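Local coordinates for secreted effector protein SopD (Salmonella typhimurium, PDB 5CPC) that acts as a type III secreted effector that contributes to bacterial replication in macrophages and, together with SopB, to membrane fission and macropinosome formation during invasion, at residues P199-Q204 with T298-L303; Q145-I150 with P248-L253; A52-H57 with M158-E163; V73-I78 with H255-F260. All blocks are in the same frame, centred on the assembly; numbering follows the deposited sequence.

Overall arrangement
Contact 2 lies at the core, its centre about 4 Å from that of the chain. Helix 141-160 runs from it to contact 3, whose centre is about 23 Å away, and helix 248-256 leads from it into contact 4, about 13 Å away between centres. Contact 4 touches both: Tyr252 CZ is 3.6 Å from Tyr257 CA, and Met158 SD is 3.8 Å from Val75 CG1. Contact 1 stands apart at the surface, its nearest atoms about 14 Å from contact 4 and about 15 Å from contact 2. Contacts 1 and 3, on opposite sides of the chain's centre, have centres about 43 Å apart.

Contact 1: P199-Q204 with T298-L303; sequences PLVEWQ and THERSL
The imidazole of His299 meets residues Trp203 and Gln204 with its edge: Trp203 CA lies in the ring plane, 3.4 Å from NE2, and the Gln204 amide comes in near that plane. The indole of Trp203 is turned almost parallel to it, the planes differing by 14°, but the rings are slid apart, with 5.5 Å between the centroids of the indole six-membered ring and the imidazole. They therefore barely overlap, although Trp203 CE3 still comes within 3.5 Å of His299 NE2.

Gln204 N donates to His299 NE2 at 3.0 Å, nearly straight at 161°, with the amide tilted 20° from the imidazole plane. His299 CG is anti to the carbonyl carbon, beside the backbone N. In the ring, His299 CD2 faces Glu202 O at 3.4 Å. Val201 packs on the backbone beside it, CG2 resting 3.6 Å from His299 O. A water donates to both Gln204 O and Thr298 OG1, adding a second bridge.

Val201 is backbone-bonded to His304 and Gly306, and Trp203 to Gly306, in the parallel pairing of strand 201-202 with strand 305-306, which follows 298-303 in the chain. Ile305 touches the side chains of both Trp203 and His299. His299 ND1 is hydrogen-bonded to Leu295 O. With NE2 accepting from a peptide N-H and ND1 facing a carbonyl, the geometry is consistent with a neutral imidazole protonated at ND1, linking the end of helix 285-298, through Leu295 O, to the chain just after strand 201-202.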
loop_
_atom_site.group_PDB
_atom_site.type_symbol
_atom_site.label_atom_id
_atom_site.label_comp_id
_atom_site.label_asym_id
_atom_site.label_seq_id
_atom_site.Cartn_x
_atom_site.Cartn_y
_atom_site.Cartn_z
ATOM N N PRO A 199 -15.075 14.489 4.738
ATOM C CA PRO A 199 -16.071 13.988 5.676
ATOM C C PRO A 199 -17.145 13.147 4.963
ATOM O O PRO A 199 -17.614 13.520 3.863
ATOM C CB PRO A 199 -16.704 15.270 6.248
ATOM C CG PRO A 199 -16.428 16.336 5.255
ATOM C CD PRO A 199 -15.101 15.961 4.625
ATOM N N LEU A 200 -17.530 12.049 5.606
ATOM C CA LEU A 200 -18.465 11.086 5.009
ATOM C C LEU A 200 -19.780 11.725 4.589
ATOM O O LEU A 200 -20.268 12.644 5.230
ATOM C CB LEU A 200 -18.741 9.908 5.938
ATOM C CG LEU A 200 -19.313 10.225 7.321
ATOM C CD1 LEU A 200 -20.804 10.302 7.267
ATOM C CD2 LEU A 200 -18.933 9.143 8.282
ATOM N N VAL A 201 -20.321 11.253 3.479
ATOM C CA VAL A 201 -21.649 11.619 3.076
ATOM C C VAL A 201 -22.609 10.524 3.522
ATOM O O VAL A 201 -22.321 9.336 3.338
ATOM C CB VAL A 201 -21.750 11.803 1.563
ATOM C CG1 VAL A 201 -23.225 12.143 1.179
ATOM C CG2 VAL A 201 -20.755 12.913 1.121
ATOM N N GLU A 202 -23.743 10.947 4.092
ATOM C CA GLU A 202 -24.821 10.038 4.568
ATOM C C GLU A 202 -25.513 9.205 3.442
ATOM O O GLU A 202 -26.026 9.742 2.438
ATOM C CB GLU A 202 -25.835 10.821 5.460
ATOM C CG GLU A 202 -26.558 10.029 6.541
ATOM C CD GLU A 202 -25.650 9.447 7.676
ATOM O OE1 GLU A 202 -25.994 8.352 8.163
ATOM O OE2 GLU A 202 -24.643 10.046 8.130
ATOM N N TRP A 203 -25.424 7.879 3.607
ATOM C CA TRP A 203 -26.001 6.871 2.714
ATOM C C TRP A 203 -27.479 7.098 2.401
ATOM O O TRP A 203 -28.277 7.144 3.324
ATOM C CB TRP A 203 -25.928 5.545 3.462
ATOM C CG TRP A 203 -26.636 4.335 2.740
ATOM C CD1 TRP A 203 -27.515 3.455 3.312
ATOM C CD2 TRP A 203 -26.475 3.912 1.370
ATOM N NE1 TRP A 203 -27.895 2.505 2.393
ATOM C CE2 TRP A 203 -27.263 2.752 1.200
ATOM C CE3 TRP A 203 -25.727 4.392 0.280
ATOM C CZ2 TRP A 203 -27.353 2.076 -0.026
ATOM C CZ3 TRP A 203 -25.810 3.733 -0.935
ATOM C CH2 TRP A 203 -26.613 2.569 -1.078
ATOM N N GLN A 204 -27.859 7.203 1.128
ATOM C CA GLN A 204 -29.299 7.231 0.787
ATOM C C GLN A 204 -29.499 6.195 -0.275
ATOM O O GLN A 204 -28.968 6.307 -1.389
ATOM C CB GLN A 204 -29.749 8.576 0.251
ATOM C CG GLN A 204 -29.691 9.643 1.347
ATOM C CD GLN A 204 -30.501 10.850 1.035
ATOM O OE1 GLN A 204 -31.111 10.949 -0.026
ATOM N NE2 GLN A 204 -30.532 11.794 1.976
ATOM N N THR A 298 -25.216 10.941 -6.373
ATOM C CA THR A 298 -26.193 11.082 -5.290
ATOM C C THR A 298 -25.599 11.074 -3.904
ATOM O O THR A 298 -26.337 11.108 -2.889
ATOM C CB THR A 298 -27.304 9.962 -5.374
ATOM O OG1 THR A 298 -26.706 8.648 -5.544
ATOM C CG2 THR A 298 -28.186 10.259 -6.598
ATOM N N HIS A 299 -24.274 11.034 -3.846
ATOM C CA HIS A 299 -23.577 11.248 -2.625
ATOM C C HIS A 299 -22.471 12.331 -2.744
ATOM O O HIS A 299 -21.292 12.125 -2.311
ATOM C CB HIS A 299 -23.004 9.912 -2.137
ATOM C CG HIS A 299 -24.052 8.969 -1.670
ATOM N ND1 HIS A 299 -24.768 8.173 -2.533
ATOM C CD2 HIS A 299 -24.519 8.703 -0.431
ATOM C CE1 HIS A 299 -25.655 7.475 -1.846
ATOM N NE2 HIS A 299 -25.508 7.761 -0.568
ATOM N N GLU A 300 -22.871 13.482 -3.309
ATOM C CA GLU A 300 -22.087 14.704 -3.278
ATOM C C GLU A 300 -20.770 14.442 -3.948
ATOM O O GLU A 300 -19.761 14.871 -3.472
ATOM C CB GLU A 300 -21.980 15.247 -1.835
ATOM C CG GLU A 300 -23.425 15.584 -1.308
ATOM C CD GLU A 300 -23.503 16.307 0.048
ATOM O OE1 GLU A 300 -22.501 16.523 0.738
ATOM O OE2 GLU A 300 -24.604 16.669 0.455
ATOM N N ARG A 301 -20.812 13.709 -5.061
ATOM C CA ARG A 301 -19.624 13.384 -5.865
ATOM C C ARG A 301 -18.519 12.746 -5.029
ATOM O O ARG A 301 -17.337 13.162 -5.072
ATOM C CB ARG A 301 -19.095 14.636 -6.578
ATOM C CG ARG A 301 -20.089 15.329 -7.440
ATOM C CD ARG A 301 -19.478 16.387 -8.434
ATOM N NE ARG A 301 -20.511 16.634 -9.428
ATOM C CZ ARG A 301 -20.532 16.123 -10.662
ATOM N NH1 ARG A 301 -19.526 15.394 -11.118
ATOM N NH2 ARG A 301 -21.565 16.379 -11.466
ATOM N N SER A 302 -18.911 11.756 -4.236
ATOM C CA SER A 302 -17.987 10.929 -3.466
ATOM C C SER A 302 -18.582 9.484 -3.324
ATOM O O SER A 302 -19.825 9.315 -3.380
ATOM C CB SER A 302 -17.888 11.527 -2.103
ATOM O OG SER A 302 -17.018 10.732 -1.330
ATOM N N LEU A 303 -17.740 8.479 -3.103
ATOM C CA LEU A 303 -18.259 7.197 -2.611
ATOM C C LEU A 303 -17.858 6.979 -1.177
ATOM O O LEU A 303 -18.027 5.904 -0.626
ATOM C CB LEU A 303 -17.922 5.999 -3.510
ATOM C CG LEU A 303 -18.354 6.111 -4.973
ATOM C CD1 LEU A 303 -17.764 4.977 -5.801
ATOM C CD2 LEU A 303 -19.852 6.080 -5.051
HETATM O O HOH W 1 -28.689 7.286 -4.009
#

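Contact 2: Q145-I150 with P248-L253; sequences QLFLQI and PCISYL
Ile250 projects into the angle between Leu146, Phe147 and Ile150. At its CB the side chain divides. The CG1 branch, anti to the carbonyl carbon (chi1 -74°), reaches the backbone and CB of Phe147, with 4.1 Å between Ile250 CG1 and Phe147 CB. Beyond it, Ile250 CD1 ends against Leu146 CD2 at 3.8 Å. The other branch, Ile250 CG2, meets Ile150 CD1 at 3.8 Å and also approaches Leu146 CD2. Ile250 crosses both Leu146 and Ile150 at about a right angle.

A turn later, Leu253 takes up the interface. Its CD2 stands over one face of the Phe147 ring, 4.2 Å from the centroid and 26° off the normal, a CH-pi contact. Leu253 CD2 is also 3.6 Å from Ile150 CG2, so it is held between ring and methyl while Ile150 and Leu253 slide past each other in opposite directions. Cys249 CB closes on Phe147 CE1 at 3.8 Å. No hydrogen bond links the segments, and every touching residue is buried.

The short helical segments run nearly parallel, at 15° with 9.8 Å between axes; at this spacing the side chains of both helices meet directly between the axes. Around this core, Leu146 and Ile150 also pack on helix 180-190, Phe147 touches Leu128, and Pro248 and Ser251 touch helix 264-283.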
loop_
_atom_site.group_PDB
_atom_site.type_symbol
_atom_site.label_atom_id
_atom_site.label_comp_id
_atom_site.label_asym_id
_atom_site.label_seq_id
_atom_site.Cartn_x
_atom_site.Cartn_y
_atom_site.Cartn_z
ATOM N N GLN A 145 4.888 2.573 -9.000
ATOM C CA GLN A 145 5.406 3.654 -8.156
ATOM C C GLN A 145 4.693 3.837 -6.831
ATOM O O GLN A 145 5.358 4.044 -5.824
ATOM C CB GLN A 145 5.512 5.011 -8.883
ATOM C CG GLN A 145 6.105 6.178 -8.005
ATOM C CD GLN A 145 5.661 7.538 -8.533
ATOM O OE1 GLN A 145 4.744 8.169 -7.974
ATOM N NE2 GLN A 145 6.289 7.993 -9.643
ATOM N N LEU A 146 3.370 3.765 -6.780
ATOM C CA LEU A 146 2.722 3.781 -5.482
ATOM C C LEU A 146 3.068 2.568 -4.573
ATOM O O LEU A 146 3.210 2.714 -3.348
ATOM C CB LEU A 146 1.188 3.937 -5.621
ATOM C CG LEU A 146 0.401 3.840 -4.323
ATOM C CD1 LEU A 146 0.725 5.068 -3.489
ATOM C CD2 LEU A 146 -1.144 3.791 -4.553
ATOM N N PHE A 147 3.098 1.381 -5.172
ATOM C CA PHE A 147 3.379 0.091 -4.480
ATOM C C PHE A 147 4.736 0.220 -3.835
ATOM O O PHE A 147 4.953 -0.220 -2.713
ATOM C CB PHE A 147 3.441 -1.034 -5.538
ATOM C CG PHE A 147 3.832 -2.399 -5.007
ATOM C CD1 PHE A 147 2.897 -3.237 -4.466
ATOM C CD2 PHE A 147 5.161 -2.842 -5.079
ATOM C CE1 PHE A 147 3.263 -4.477 -3.971
ATOM C CE2 PHE A 147 5.529 -4.063 -4.591
ATOM C CZ PHE A 147 4.584 -4.894 -4.047
ATOM N N LEU A 148 5.645 0.837 -4.568
ATOM C CA LEU A 148 7.030 0.910 -4.143
ATOM C C LEU A 148 7.136 1.916 -2.981
ATOM O O LEU A 148 7.981 1.769 -2.104
ATOM C CB LEU A 148 7.862 1.390 -5.335
ATOM C CG LEU A 148 9.010 0.541 -5.872
ATOM C CD1 LEU A 148 9.096 -1.027 -5.500
ATOM C CD2 LEU A 148 9.182 0.786 -7.399
ATOM N N GLN A 149 6.299 2.948 -3.016
ATOM C CA GLN A 149 6.291 4.016 -1.998
ATOM C C GLN A 149 5.826 3.420 -0.681
ATOM O O GLN A 149 6.373 3.768 0.380
ATOM C CB GLN A 149 5.390 5.200 -2.340
ATOM C CG GLN A 149 5.883 6.133 -3.459
ATOM C CD GLN A 149 4.875 7.257 -3.681
ATOM O OE1 GLN A 149 4.778 8.191 -2.875
ATOM N NE2 GLN A 149 4.077 7.131 -4.719
ATOM N N ILE A 150 4.883 2.487 -0.776
ATOM C CA ILE A 150 4.351 1.844 0.409
ATOM C C ILE A 150 5.429 0.904 0.936
ATOM O O ILE A 150 5.572 0.765 2.145
ATOM C CB ILE A 150 3.045 1.067 0.088
ATOM C CG1 ILE A 150 1.917 2.066 -0.282
ATOM C CG2 ILE A 150 2.605 0.101 1.236
ATOM C CD1 ILE A 150 0.856 1.451 -1.231
ATOM N N PRO A 248 -5.054 -5.039 -6.575
ATOM C CA PRO A 248 -4.976 -5.972 -5.431
ATOM C C PRO A 248 -3.584 -6.034 -4.725
ATOM O O PRO A 248 -3.510 -6.306 -3.508
ATOM C CB PRO A 248 -5.284 -7.358 -6.048
ATOM C CG PRO A 248 -5.718 -7.115 -7.502
ATOM C CD PRO A 248 -5.387 -5.687 -7.868
ATOM N N CYS A 249 -2.475 -5.842 -5.439
ATOM C CA CYS A 249 -1.170 -5.765 -4.676
ATOM C C CYS A 249 -1.131 -4.573 -3.700
ATOM O O CYS A 249 -0.546 -4.670 -2.603
ATOM C CB CYS A 249 0.032 -5.703 -5.597
ATOM S SG CYS A 249 0.210 -7.198 -6.531
ATOM N N ILE A 250 -1.756 -3.454 -4.090
ATOM C CA ILE A 250 -1.692 -2.264 -3.271
ATOM C C ILE A 250 -2.639 -2.447 -2.105
ATOM O O ILE A 250 -2.238 -2.309 -0.936
ATOM C CB ILE A 250 -1.881 -0.998 -4.095
ATOM C CG1 ILE A 250 -0.600 -0.718 -4.912
ATOM C CG2 ILE A 250 -2.206 0.210 -3.163
ATOM C CD1 ILE A 250 -0.771 0.298 -6.023
ATOM N N SER A 251 -3.880 -2.842 -2.362
ATOM C CA SER A 251 -4.711 -3.155 -1.199
ATOM C C SER A 251 -4.158 -4.281 -0.280
ATOM O O SER A 251 -4.313 -4.232 0.964
ATOM C CB SER A 251 -6.214 -3.257 -1.579
ATOM O OG SER A 251 -6.561 -4.417 -2.219
ATOM N N TYR A 252 -3.489 -5.286 -0.855
ATOM C CA TYR A 252 -2.929 -6.360 -0.061
ATOM C C TYR A 252 -1.855 -5.807 0.845
ATOM O O TYR A 252 -1.824 -6.107 2.051
ATOM C CB TYR A 252 -2.275 -7.452 -0.952
ATOM C CG TYR A 252 -1.278 -8.315 -0.210
ATOM C CD1 TYR A 252 -1.715 -9.296 0.689
ATOM C CD2 TYR A 252 0.105 -8.107 -0.338
ATOM C CE1 TYR A 252 -0.817 -10.065 1.419
ATOM C CE2 TYR A 252 1.024 -8.886 0.405
ATOM C CZ TYR A 252 0.533 -9.864 1.286
ATOM O OH TYR A 252 1.390 -10.653 2.013
ATOM N N LEU A 253 -0.946 -5.046 0.243
ATOM C CA LEU A 253 0.178 -4.543 0.995
ATOM C C LEU A 253 -0.231 -3.540 2.079
ATOM O O LEU A 253 0.378 -3.547 3.188
ATOM C CB LEU A 253 1.268 -4.002 0.067
ATOM C CG LEU A 253 2.666 -3.700 0.555
ATOM C CD1 LEU A 253 3.484 -4.960 0.887
ATOM C CD2 LEU A 253 3.326 -2.914 -0.513
#

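Contact 3: A52-H57 with M158-E163; sequences ALEVLH and MTWHPE
Leu53 O is met from two directions: within its own helix it accepts the bond from His57 N at 2.7 Å, and from the other segment the edge of the Trp160 indole comes up. Trp160 CZ3 is 3.5 Å from Leu53 O, and the oxygen lies near the indole plane. The indole also touches the side chains of His57 and Leu53, with Trp160 CZ3 3.6 Å from His57 CB and Trp160 CH2 4.0 Å from Leu53 CB. Trp160 NE1 is hydrogen-bonded to Tyr82 OH.

Thr159 CG2 is the second element. Anti to its own backbone N, it sits over the His57 ring, displaced toward the rim, 4.1 Å from the centroid and 19° off the normal. The same methyl also lies over the centre of a Trp160 face, so it fills the corner between two rings inclined at 72°. Thr159 OG1 turns back to Gly155 O.

At the margin Glu54 OE2 is 4.1 Å from Trp160 CZ2, its carboxylate almost perpendicular to the indole, and its OE1 forms a salt bridge with Arg86. Past the helix end, His161 ND1 donates to Glu163 OE1 at 2.9 Å.

No hydrogen bond crosses between the segments. Cohesion rests on apolar, CH-pi and ring-edge contacts. The Glu54-Arg86 and Trp160-Tyr82 bonds tie helix 49-60 and the end of helix 141-160 to helix 76-90, whereas the Thr159 hydroxyl is satisfied within its own helix.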
loop_
_atom_site.group_PDB
_atom_site.type_symbol
_atom_site.label_atom_id
_atom_site.label_comp_id
_atom_site.label_asym_id
_atom_site.label_seq_id
_atom_site.Cartn_x
_atom_site.Cartn_y
_atom_site.Cartn_z
ATOM N N ALA A 52 26.171 5.726 12.379
ATOM C CA ALA A 52 26.227 4.788 13.492
ATOM C C ALA A 52 24.933 3.953 13.597
ATOM O O ALA A 52 25.007 2.771 13.959
ATOM C CB ALA A 52 26.488 5.520 14.762
ATOM N N LEU A 53 23.769 4.539 13.231
ATOM C CA LEU A 53 22.466 3.819 13.225
ATOM C C LEU A 53 22.392 2.704 12.229
ATOM O O LEU A 53 21.872 1.623 12.530
ATOM C CB LEU A 53 21.286 4.765 12.928
ATOM C CG LEU A 53 20.545 5.312 14.128
ATOM C CD1 LEU A 53 19.619 6.502 13.679
ATOM C CD2 LEU A 53 19.741 4.216 14.926
ATOM N N GLU A 54 22.920 2.965 11.022
ATOM C CA GLU A 54 22.984 1.941 10.014
ATOM C C GLU A 54 23.819 0.771 10.561
ATOM O O GLU A 54 23.483 -0.422 10.392
ATOM C CB GLU A 54 23.636 2.552 8.755
ATOM C CG GLU A 54 23.563 1.669 7.543
ATOM C CD GLU A 54 22.107 1.637 6.993
ATOM O OE1 GLU A 54 21.626 0.552 6.543
ATOM O OE2 GLU A 54 21.465 2.715 7.038
ATOM N N VAL A 55 24.925 1.090 11.241
ATOM C CA VAL A 55 25.725 0.051 11.810
ATOM C C VAL A 55 24.955 -0.658 12.937
ATOM O O VAL A 55 24.959 -1.882 13.017
ATOM C CB VAL A 55 27.111 0.571 12.348
ATOM C CG1 VAL A 55 27.868 -0.603 12.910
ATOM C CG2 VAL A 55 27.964 1.192 11.191
ATOM N N LEU A 56 24.378 0.119 13.845
ATOM C CA LEU A 56 23.584 -0.469 14.946
ATOM C C LEU A 56 22.478 -1.384 14.407
ATOM O O LEU A 56 22.299 -2.516 14.883
ATOM C CB LEU A 56 22.983 0.618 15.800
ATOM C CG LEU A 56 22.168 0.183 17.003
ATOM C CD1 LEU A 56 23.082 -0.434 18.127
ATOM C CD2 LEU A 56 21.331 1.375 17.508
ATOM N N HIS A 57 21.782 -0.896 13.376
ATOM C CA HIS A 57 20.810 -1.716 12.648
ATOM C C HIS A 57 21.409 -3.027 12.181
ATOM O O HIS A 57 20.840 -4.079 12.431
ATOM C CB HIS A 57 20.215 -0.988 11.440
ATOM C CG HIS A 57 19.451 -1.906 10.551
ATOM N ND1 HIS A 57 19.902 -2.288 9.302
ATOM C CD2 HIS A 57 18.277 -2.563 10.755
ATOM C CE1 HIS A 57 19.039 -3.140 8.774
ATOM N NE2 HIS A 57 18.053 -3.327 9.639
ATOM N N MET A 158 9.851 -0.939 9.809
ATOM C CA MET A 158 10.317 -2.177 10.300
ATOM C C MET A 158 11.820 -2.105 10.654
ATOM O O MET A 158 12.287 -2.947 11.416
ATOM C CB MET A 158 10.085 -3.261 9.285
ATOM C CG MET A 158 8.652 -3.799 9.201
ATOM S SD MET A 158 8.698 -5.127 7.967
ATOM C CE MET A 158 7.537 -6.216 8.675
ATOM N N THR A 159 12.525 -1.093 10.129
ATOM C CA THR A 159 13.976 -0.948 10.233
ATOM C C THR A 159 14.313 -0.089 11.448
ATOM O O THR A 159 15.157 -0.446 12.275
ATOM C CB THR A 159 14.540 -0.310 8.928
ATOM O OG1 THR A 159 14.450 -1.272 7.870
ATOM C CG2 THR A 159 15.996 0.151 9.066
ATOM N N TRP A 160 13.687 1.069 11.537
ATOM C CA TRP A 160 13.959 1.959 12.627
ATOM C C TRP A 160 12.994 1.788 13.808
ATOM O O TRP A 160 13.279 2.346 14.889
ATOM C CB TRP A 160 14.002 3.427 12.164
ATOM C CG TRP A 160 15.012 3.666 11.095
ATOM C CD1 TRP A 160 14.823 4.363 9.921
ATOM C CD2 TRP A 160 16.375 3.188 11.067
ATOM N NE1 TRP A 160 15.984 4.355 9.177
ATOM C CE2 TRP A 160 16.948 3.641 9.836
ATOM C CE3 TRP A 160 17.170 2.433 11.958
ATOM C CZ2 TRP A 160 18.289 3.379 9.486
ATOM C CZ3 TRP A 160 18.508 2.151 11.611
ATOM C CH2 TRP A 160 19.052 2.620 10.372
ATOM N N HIS A 161 11.884 1.044 13.638
ATOM C CA HIS A 161 10.907 0.905 14.745
ATOM C C HIS A 161 10.377 -0.471 14.885
ATOM O O HIS A 161 9.163 -0.653 14.749
ATOM C CB HIS A 161 9.717 1.842 14.569
ATOM C CG HIS A 161 10.130 3.256 14.522
ATOM N ND1 HIS A 161 10.510 3.942 15.655
ATOM C CD2 HIS A 161 10.347 4.088 13.475
ATOM C CE1 HIS A 161 10.899 5.161 15.310
ATOM N NE2 HIS A 161 10.792 5.280 13.996
ATOM N N PRO A 162 11.273 -1.427 15.146
ATOM C CA PRO A 162 10.966 -2.816 15.288
ATOM C C PRO A 162 10.006 -3.061 16.485
ATOM O O PRO A 162 9.331 -4.094 16.527
ATOM C CB PRO A 162 12.350 -3.437 15.549
ATOM C CG PRO A 162 13.175 -2.330 16.182
ATOM C CD PRO A 162 12.707 -1.138 15.404
ATOM N N GLU A 163 9.954 -2.109 17.433
ATOM C CA GLU A 163 9.064 -2.205 18.589
ATOM C C GLU A 163 7.647 -2.294 18.038
ATOM O O GLU A 163 6.826 -3.034 18.594
ATOM C CB GLU A 163 9.240 -1.006 19.554
ATOM C CG GLU A 163 8.903 0.452 19.017
ATOM C CD GLU A 163 10.099 1.142 18.249
ATOM O OE1 GLU A 163 10.022 2.386 18.002
ATOM O OE2 GLU A 163 11.115 0.468 17.891
#

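Contact 4: V73-I78 with H255-F260; sequences VNVEDI and HSYSPF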
loop_
_atom_site.group_PDB
_atom_site.type_symbol
_atom_site.label_atom_id
_atom_site.label_comp_id
_atom_site.label_asym_id
_atom_site.label_seq_id
_atom_site.Cartn_x
_atom_site.Cartn_y
_atom_site.Cartn_z
ATOM N N VAL A 73 10.637 -14.021 10.239
ATOM C CA VAL A 73 10.117 -12.959 9.408
ATOM C C VAL A 73 10.869 -12.999 8.077
ATOM O O VAL A 73 12.063 -13.383 8.032
ATOM C CB VAL A 73 10.306 -11.632 10.169
ATOM C CG1 VAL A 73 11.390 -10.799 9.613
ATOM C CG2 VAL A 73 9.013 -10.878 10.237
ATOM N N ASN A 74 10.187 -12.598 6.999
ATOM C CA ASN A 74 10.736 -12.663 5.632
ATOM C C ASN A 74 10.767 -11.252 4.998
ATOM O O ASN A 74 9.851 -10.873 4.259
ATOM C CB ASN A 74 9.901 -13.671 4.815
ATOM C CG ASN A 74 10.314 -13.739 3.319
ATOM O OD1 ASN A 74 11.454 -13.425 2.960
ATOM N ND2 ASN A 74 9.380 -14.169 2.452
ATOM N N VAL A 75 11.768 -10.447 5.332
ATOM C CA VAL A 75 11.706 -9.022 4.960
ATOM C C VAL A 75 12.920 -8.490 4.235
ATOM O O VAL A 75 13.087 -7.264 4.086
ATOM C CB VAL A 75 11.357 -8.100 6.161
ATOM C CG1 VAL A 75 9.981 -8.498 6.739
ATOM C CG2 VAL A 75 12.472 -8.134 7.268
ATOM N N GLU A 76 13.768 -9.398 3.758
ATOM C CA GLU A 76 15.022 -8.967 3.196
ATOM C C GLU A 76 14.700 -8.213 1.881
ATOM O O GLU A 76 15.113 -7.091 1.688
ATOM C CB GLU A 76 16.049 -10.217 2.981
ATOM N N ASP A 77 13.935 -8.827 1.008
ATOM C CA ASP A 77 13.476 -8.175 -0.243
ATOM C C ASP A 77 12.724 -6.878 -0.053
ATOM O O ASP A 77 13.131 -5.858 -0.642
ATOM C CB ASP A 77 12.746 -9.160 -1.130
ATOM C CG ASP A 77 13.587 -10.404 -1.374
ATOM O OD1 ASP A 77 14.377 -10.452 -2.341
ATOM O OD2 ASP A 77 13.496 -11.326 -0.550
ATOM N N ILE A 78 11.704 -6.860 0.822
ATOM C CA ILE A 78 10.957 -5.617 1.012
ATOM C C ILE A 78 11.834 -4.488 1.581
ATOM O O ILE A 78 11.748 -3.359 1.103
ATOM C CB ILE A 78 9.582 -5.808 1.825
ATOM C CG1 ILE A 78 8.578 -4.696 1.472
ATOM C CG2 ILE A 78 9.816 -5.986 3.354
ATOM C CD1 ILE A 78 7.211 -4.805 2.239
ATOM N N HIS A 255 -3.373 -3.510 3.663
ATOM C CA HIS A 255 -4.334 -3.995 4.686
ATOM C C HIS A 255 -4.253 -5.442 5.055
ATOM O O HIS A 255 -4.809 -5.843 6.062
ATOM C CB HIS A 255 -5.814 -3.682 4.276
ATOM C CG HIS A 255 -6.055 -2.243 3.947
ATOM N ND1 HIS A 255 -6.134 -1.260 4.911
ATOM C CD2 HIS A 255 -6.254 -1.617 2.760
ATOM C CE1 HIS A 255 -6.339 -0.087 4.327
ATOM N NE2 HIS A 255 -6.411 -0.276 3.023
ATOM N N SER A 256 -3.602 -6.244 4.231
ATOM C CA SER A 256 -3.503 -7.691 4.510
ATOM C C SER A 256 -2.090 -8.296 4.726
ATOM O O SER A 256 -1.946 -9.405 5.255
ATOM C CB SER A 256 -4.283 -8.456 3.456
ATOM O OG SER A 256 -5.611 -8.040 3.577
ATOM N N TYR A 257 -1.067 -7.547 4.348
ATOM C CA TYR A 257 0.308 -8.042 4.372
ATOM C C TYR A 257 0.726 -8.491 5.766
ATOM O O TYR A 257 0.594 -7.719 6.693
ATOM C CB TYR A 257 1.227 -6.902 3.905
ATOM C CG TYR A 257 2.706 -7.084 4.166
ATOM C CD1 TYR A 257 3.484 -7.957 3.374
ATOM C CD2 TYR A 257 3.342 -6.358 5.170
ATOM C CE1 TYR A 257 4.840 -8.111 3.601
ATOM C CE2 TYR A 257 4.702 -6.531 5.433
ATOM C CZ TYR A 257 5.438 -7.401 4.632
ATOM O OH TYR A 257 6.770 -7.516 4.851
ATOM N N SER A 258 1.221 -9.722 5.898
ATOM C CA SER A 258 2.005 -10.128 7.086
ATOM C C SER A 258 3.455 -10.477 6.711
ATOM O O SER A 258 3.682 -11.322 5.819
ATOM C CB SER A 258 1.383 -11.334 7.774
ATOM O OG SER A 258 2.398 -12.176 8.322
ATOM N N PRO A 259 4.430 -9.855 7.409
ATOM C CA PRO A 259 5.845 -10.083 7.163
ATOM C C PRO A 259 6.318 -11.419 7.685
ATOM O O PRO A 259 7.420 -11.874 7.307
ATOM C CB PRO A 259 6.515 -8.963 7.962
ATOM C CG PRO A 259 5.605 -8.778 9.131
ATOM C CD PRO A 259 4.235 -8.857 8.476
ATOM N N PHE A 260 5.512 -12.031 8.557
ATOM C CA PHE A 260 5.856 -13.300 9.204
ATOM C C PHE A 260 5.947 -14.405 8.194
ATOM O O PHE A 260 5.015 -14.644 7.429
ATOM C CB PHE A 260 4.845 -13.687 10.313
ATOM C CG PHE A 260 4.837 -12.735 11.451
ATOM C CD1 PHE A 260 3.695 -12.050 11.786
ATOM C CD2 PHE A 260 6.005 -12.477 12.152
ATOM C CE1 PHE A 260 3.698 -11.145 12.820
ATOM C CE2 PHE A 260 6.023 -11.571 13.173
ATOM C CZ PHE A 260 4.864 -10.905 13.516
#
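One hydrogen bond crosses between the backbones: Asn74 N donates to Pro259 O at 2.9 Å and 170°, nearly along the C=O axis. It belongs to a single beta bridge that pairs Val73 with Phe260, their CA atoms 4.3 Å apart. A CA-H...O contact from Val73 CA to Pro259 O, 3.6 Å, accompanies it.

The apolar contacts spread from there. Val73 CG2 touches Phe260 CD2 at 3.9 Å, and Val75 CG1 rests 3.7 Å from Pro259 CB, these two side chains lying side by side. Ile78 and Tyr257 reach toward each other tip to tip. With Ile78 CG1 anti to the backbone N (chi1 -155°), CG2 falls between the backbone N and the carbonyl carbon, and Ile78 CG2 stands 3.7 Å from Tyr257 OH.

Among polar side chains, Asn74 ND2 bonds to Asn129 OD1, and Asn129 ND2 in turn to Ser258 O, so Asn129 bridges both segments. Tyr257 OH, by contrast, is packed by Val75 and Ile78 carbons, a buried hydroxyl without a polar partner in the model, which may carry an energetic cost.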